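Local structure of receptor-like protein kinase ANXUR1 (Arabidopsis thaliana, 6FIG) at residues A5-C8 and G9-E12; G257-G260 and D261-L264. The protein is a malectin-like receptor kinase of plant reproduction, whose ectodomain probably senses signals outside the cell and whose kinase domain probably phosphorylates serine and threonine residues. All blocks are in the same frame, centred on the assembly; numbering follows the deposited sequence.

Contact 1. Residues A5-C8 and G9-E12; sequences ALSC and GTSE. With CA (calcium ion), chain I; EDO (1,2-ethanediol), chain J.
Ser7 and Thr10 close a type II beta turn just where strand 4-7 of the malectin-like domain runs out, and the same turn carries two ligands of a bound calcium ion. Hydrogen bonding comes first. The carbonyl oxygen of Ser7 takes two donors from Thr10: the hydroxyl OG1, at 2.7 Å from Ser7 O, and the backbone N, whose bond to Ser7 O is long and weak. With chi1 at 58°, OG1 lies between the backbone N and the carbonyl carbon of its own residue, which lets hydroxyl and amide reach back to one acceptor. The hydroxyl arrives tilted 25° from the carbonyl plane of Ser7.

Metal binding is the second theme. Ser7 OG stands 2.6 Å from the calcium ion and Cys8 O 2.5 Å from it; Pro51, Thr54 and Asn154 complete the site. Because OG of Ser7 lies opposite the backbone N of its residue, the hydroxyl swings to the calcium while the carbonyl of the same residue serves Thr10. Gly9 takes the bend with a positive phi of 89°, a conformation open chiefly to glycine.

Van der Waals contact finishes the turn: the methyl CG2 of Thr10 packs 3.4 Å from Ser7 OG, the very atom that binds calcium.

Contact 2. Residues G257-G260 and D261-L264; sequences GPNG and DINL
Asn259 and Ile262 meet across the first turn of helix 260-264, where Asn259 is the N-cap. Starting at its CB, which rests 3.8 Å from Ile262 CD1, the side chain of Asn259 crosses that of Ile262 at about a right angle. Its CG continues across the isoleucine, 3.5 Å from Ile262 CD1. At the tip, ND2 lies against the CD1 and CG1 carbons of Ile262, whereas OD1 accepts from two backbone amides of the opening turn, at 3.0 Å from Asp261 N and 3.3 Å from Ile262 N. Both bonds are weak, the one to Asp261 strongly bent at 126°. The anti chi1 of -169° carries OD1 forward over these amides, which have no earlier helical carbonyl to accept them.

Asn263 ties the preceding loop to the helix: its ND2 donates to Gly257 O at 2.8 Å, approaching from above the carbonyl plane. A water accepts from Asn259 N and may donate to Asn263 OD1.

Asp261 forms a salt bridge with Lys265, just past the segment, and Asn263 ND2 also donates to Tyr360 O. The short helix follows strand 252-255, and Asn263 and Leu264 pack on Pro351 at the end of strand 344-351.

In the fold
Contacts 1 and 2 lie on opposite sides of the chain's centre, with their centres 52 Å apart and their nearest atoms about 41 Å apart. Both belong to the malectin-like ectodomain, contact 1 close to the N terminus. In each a single oxygen accepts two donors, a backbone carbonyl in the beta turn of contact 1 and a side-chain amide oxygen at the helix N-cap of contact 2, though only the hydroxyl's bond in contact 1 is not weak. The turn at residues 7-10 is largely buried and built into a calcium site; that at 257-264 is partly exposed and sits beside a glycan, the side chain of Leu264 lying about 6 Å from a bound N-acetylglucosamine.

Contact 1. Residues A5-C8 and G9-E12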
ATOM      1  N   ALA A   5       7.704   8.912  -0.625  1.00 25.79           N
ATOM      2  CA  ALA A   5       6.990  10.105  -0.226  1.00 25.48           C
ATOM      3  C   ALA A   5       7.986  10.867   0.645  1.00 25.97           C
ATOM      4  O   ALA A   5       8.236  10.499   1.810  1.00 27.72           O
ATOM      5  CB  ALA A   5       5.736   9.770   0.539  1.00 25.80           C
ATOM      6  N   LEU A   6       8.596  11.887   0.046  1.00 25.71           N
ATOM      7  CA  LEU A   6       9.666  12.652   0.670  1.00 26.62           C
ATOM      8  C   LEU A   6       9.124  13.979   1.160  1.00 27.69           C
ATOM      9  O   LEU A   6       8.571  14.759   0.374  1.00 26.38           O
ATOM     10  CB  LEU A   6      10.788  12.908  -0.320  1.00 26.41           C
ATOM     11  CG  LEU A   6      11.323  11.710  -1.097  1.00 26.15           C
ATOM     12  CD1 LEU A   6      12.416  12.154  -2.047  1.00 26.18           C
ATOM     13  CD2 LEU A   6      11.808  10.621  -0.137  1.00 27.25           C
ATOM     14  N   SER A   7       9.254  14.235   2.461  1.00 29.01           N
ATOM     15  CA  SER A   7       8.887  15.540   2.991  1.00 29.99           C
ATOM     16  C   SER A   7      10.173  16.330   3.065  1.00 30.47           C
ATOM     17  O   SER A   7      11.052  16.037   3.888  1.00 31.68           O
ATOM     18  CB  SER A   7       8.221  15.460   4.360  1.00 31.41           C
ATOM     19  OG  SER A   7       7.837  16.775   4.760  1.00 31.99           O
ATOM     20  N   CYS A   8      10.306  17.296   2.167  1.00 29.66           N
ATOM     21  CA  CYS A   8      11.542  18.013   2.009  1.00 30.90           C
ATOM     22  C   CYS A   8      11.733  18.945   3.198  1.00 31.97           C
ATOM     23  O   CYS A   8      10.773  19.576   3.647  1.00 32.47           O
ATOM     24  CB  CYS A   8      11.515  18.780   0.700  1.00 30.77           C
ATOM     25  SG  CYS A   8      11.136  17.661  -0.656  1.00 30.81           S
ATOM     26  N   GLY A   9      12.946  18.959   3.722  1.00 33.72           N
ATOM     27  CA  GLY A   9      13.302  19.792   4.867  1.00 35.57           C
ATOM     28  C   GLY A   9      13.084  19.159   6.230  1.00 37.59           C
ATOM     29  O   GLY A   9      13.249  19.834   7.250  1.00 38.77           O
ATOM     30  N   THR A  10      12.713  17.881   6.272  1.00 37.28           N
ATOM     31  CA  THR A  10      12.553  17.156   7.536  1.00 38.77           C
ATOM     32  C   THR A  10      13.781  16.309   7.799  1.00 39.47           C
ATOM     33  O   THR A  10      14.561  16.013   6.892  1.00 38.34           O
ATOM     34  CB  THR A  10      11.302  16.244   7.536  1.00 38.97           C
ATOM     35  OG1 THR A  10      11.372  15.298   6.460  1.00 37.45           O
ATOM     36  CG2 THR A  10      10.023  17.056   7.402  1.00 38.71           C
ATOM     37  N   SER A  11      13.955  15.938   9.057  1.00 40.57           N
ATOM     38  CA  SER A  11      15.024  15.041   9.473  1.00 42.40           C
ATOM     39  C   SER A  11      14.495  13.803  10.221  1.00 43.11           C
ATOM     40  O   SER A  11      15.289  12.994  10.684  1.00 45.81           O
ATOM     41  CB  SER A  11      15.994  15.818  10.364  1.00 44.57           C
ATOM     42  OG  SER A  11      15.271  16.368  11.444  1.00 47.37           O
ATOM     43  N   GLU A  12      13.177  13.672  10.352  1.00 42.85           N
ATOM     44  CA  GLU A  12      12.548  12.532  11.020  1.00 44.33           C
ATOM     45  C   GLU A  12      11.396  12.058  10.151  1.00 41.72           C
ATOM     46  O   GLU A  12      10.800  12.856   9.428  1.00 38.80           O
ATOM     47  CB  GLU A  12      11.976  12.931  12.382  1.00 47.93           C
ATOM     48  CG  GLU A  12      12.825  13.889  13.184  1.00 51.21           C
ATOM     49  CD  GLU A  12      12.078  14.449  14.383  1.00 54.33           C
ATOM     50  OE1 GLU A  12      11.368  13.683  15.071  1.00 58.04           O
ATOM     51  OE2 GLU A  12      12.189  15.663  14.622  1.00 54.94           O
TER
HETATM   52 CA    CA I 502       8.285  19.213   3.850  1.00 43.55          CA
HETATM   53  C1  EDO J 510       7.940   6.253   3.315  1.00 47.60           C
HETATM   54  O1  EDO J 510       7.747   7.624   3.674  1.00 48.59           O
HETATM   55  C2  EDO J 510       8.017   6.223   1.799  1.00 45.00           C
HETATM   56  O2  EDO J 510       8.992   7.151   1.326  1.00 40.05           O

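Contact 2. Residues G257-G260 and D261-L264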
ATOM      1  N   GLY A 257     -32.006  14.419 -13.672  1.00 29.75           N
ATOM      2  CA  GLY A 257     -33.069  14.159 -12.690  1.00 31.30           C
ATOM      3  C   GLY A 257     -34.315  13.528 -13.295  1.00 31.99           C
ATOM      4  O   GLY A 257     -34.299  13.114 -14.457  1.00 31.23           O
ATOM      5  N   PRO A 258     -35.401  13.441 -12.506  1.00 34.02           N
ATOM      6  CA  PRO A 258     -36.616  12.718 -12.918  1.00 34.89           C
ATOM      7  C   PRO A 258     -37.569  13.445 -13.877  1.00 35.75           C
ATOM      8  O   PRO A 258     -38.470  12.789 -14.393  1.00 36.47           O
ATOM      9  CB  PRO A 258     -37.333  12.478 -11.580  1.00 36.52           C
ATOM     10  CG  PRO A 258     -36.962  13.673 -10.769  1.00 37.29           C
ATOM     11  CD  PRO A 258     -35.532  13.977 -11.137  1.00 35.73           C
ATOM     12  N   ASN A 259     -37.424  14.761 -14.069  1.00 36.10           N
ATOM     13  CA  ASN A 259     -38.306  15.529 -14.972  1.00 37.05           C
ATOM     14  C   ASN A 259     -37.707  15.632 -16.370  1.00 34.74           C
ATOM     15  O   ASN A 259     -36.912  16.521 -16.648  1.00 33.59           O
ATOM     16  CB  ASN A 259     -38.586  16.940 -14.424  1.00 39.65           C
ATOM     17  CG  ASN A 259     -39.703  17.656 -15.187  1.00 42.27           C
ATOM     18  OD1 ASN A 259     -39.937  17.398 -16.381  1.00 42.99           O
ATOM     19  ND2 ASN A 259     -40.434  18.530 -14.489  1.00 44.97           N
ATOM     20  N   GLY A 260     -38.134  14.738 -17.257  1.00 34.10           N
ATOM     21  CA  GLY A 260     -37.622  14.707 -18.629  1.00 33.02           C
ATOM     22  C   GLY A 260     -37.857  15.986 -19.422  1.00 33.73           C
ATOM     23  O   GLY A 260     -37.044  16.336 -20.261  1.00 32.61           O
ATOM     24  N   ASP A 261     -38.944  16.709 -19.161  1.00 35.92           N
ATOM     25  CA  ASP A 261     -39.189  17.961 -19.898  1.00 37.73           C
ATOM     26  C   ASP A 261     -38.129  18.999 -19.589  1.00 37.78           C
ATOM     27  O   ASP A 261     -37.555  19.611 -20.501  1.00 37.50           O
ATOM     28  CB  ASP A 261     -40.567  18.552 -19.599  1.00 40.07           C
ATOM     29  CG  ASP A 261     -40.810  19.854 -20.357  1.00 42.07           C
ATOM     30  OD1 ASP A 261     -41.110  19.796 -21.577  1.00 41.86           O
ATOM     31  OD2 ASP A 261     -40.678  20.938 -19.746  1.00 44.22           O
ATOM     32  N   ILE A 262     -37.854  19.157 -18.292  1.00 38.53           N
ATOM     33  CA  ILE A 262     -36.828  20.068 -17.805  1.00 39.15           C
ATOM     34  C   ILE A 262     -35.461  19.630 -18.357  1.00 35.51           C
ATOM     35  O   ILE A 262     -34.687  20.457 -18.824  1.00 35.65           O
ATOM     36  CB  ILE A 262     -36.806  20.105 -16.251  1.00 41.53           C
ATOM     37  CG1 ILE A 262     -38.069  20.792 -15.722  1.00 45.32           C
ATOM     38  CG2 ILE A 262     -35.546  20.779 -15.728  1.00 41.72           C
ATOM     39  CD1 ILE A 262     -38.251  20.716 -14.212  1.00 47.07           C
ATOM     40  N   ASN A 263     -35.183  18.329 -18.310  1.00 33.19           N
ATOM     41  CA  ASN A 263     -33.923  17.777 -18.820  1.00 31.16           C
ATOM     42  C   ASN A 263     -33.685  18.090 -20.301  1.00 31.10           C
ATOM     43  O   ASN A 263     -32.604  18.514 -20.691  1.00 30.12           O
ATOM     44  CB  ASN A 263     -33.835  16.270 -18.575  1.00 29.85           C
ATOM     45  CG  ASN A 263     -33.866  15.903 -17.094  1.00 29.88           C
ATOM     46  OD1 ASN A 263     -33.802  16.784 -16.208  1.00 30.48           O
ATOM     47  ND2 ASN A 263     -34.017  14.616 -16.820  1.00 28.32           N
ATOM     48  N   LEU A 264     -34.733  17.940 -21.106  1.00 32.39           N
ATOM     49  CA  LEU A 264     -34.666  18.259 -22.531  1.00 33.43           C
ATOM     50  C   LEU A 264     -34.419  19.734 -22.859  1.00 35.95           C
ATOM     51  O   LEU A 264     -34.044  20.058 -23.992  1.00 38.09           O
ATOM     52  CB  LEU A 264     -35.952  17.801 -23.227  1.00 33.83           C
ATOM     53  CG  LEU A 264     -36.058  16.283 -23.358  1.00 32.79           C
ATOM     54  CD1 LEU A 264     -37.484  15.884 -23.638  1.00 33.79           C
ATOM     55  CD2 LEU A 264     -35.143  15.786 -24.466  1.00 32.27           C
TER
HETATM   56  O   HOH W   1     -35.050  16.670 -13.734  1.00 32.70           O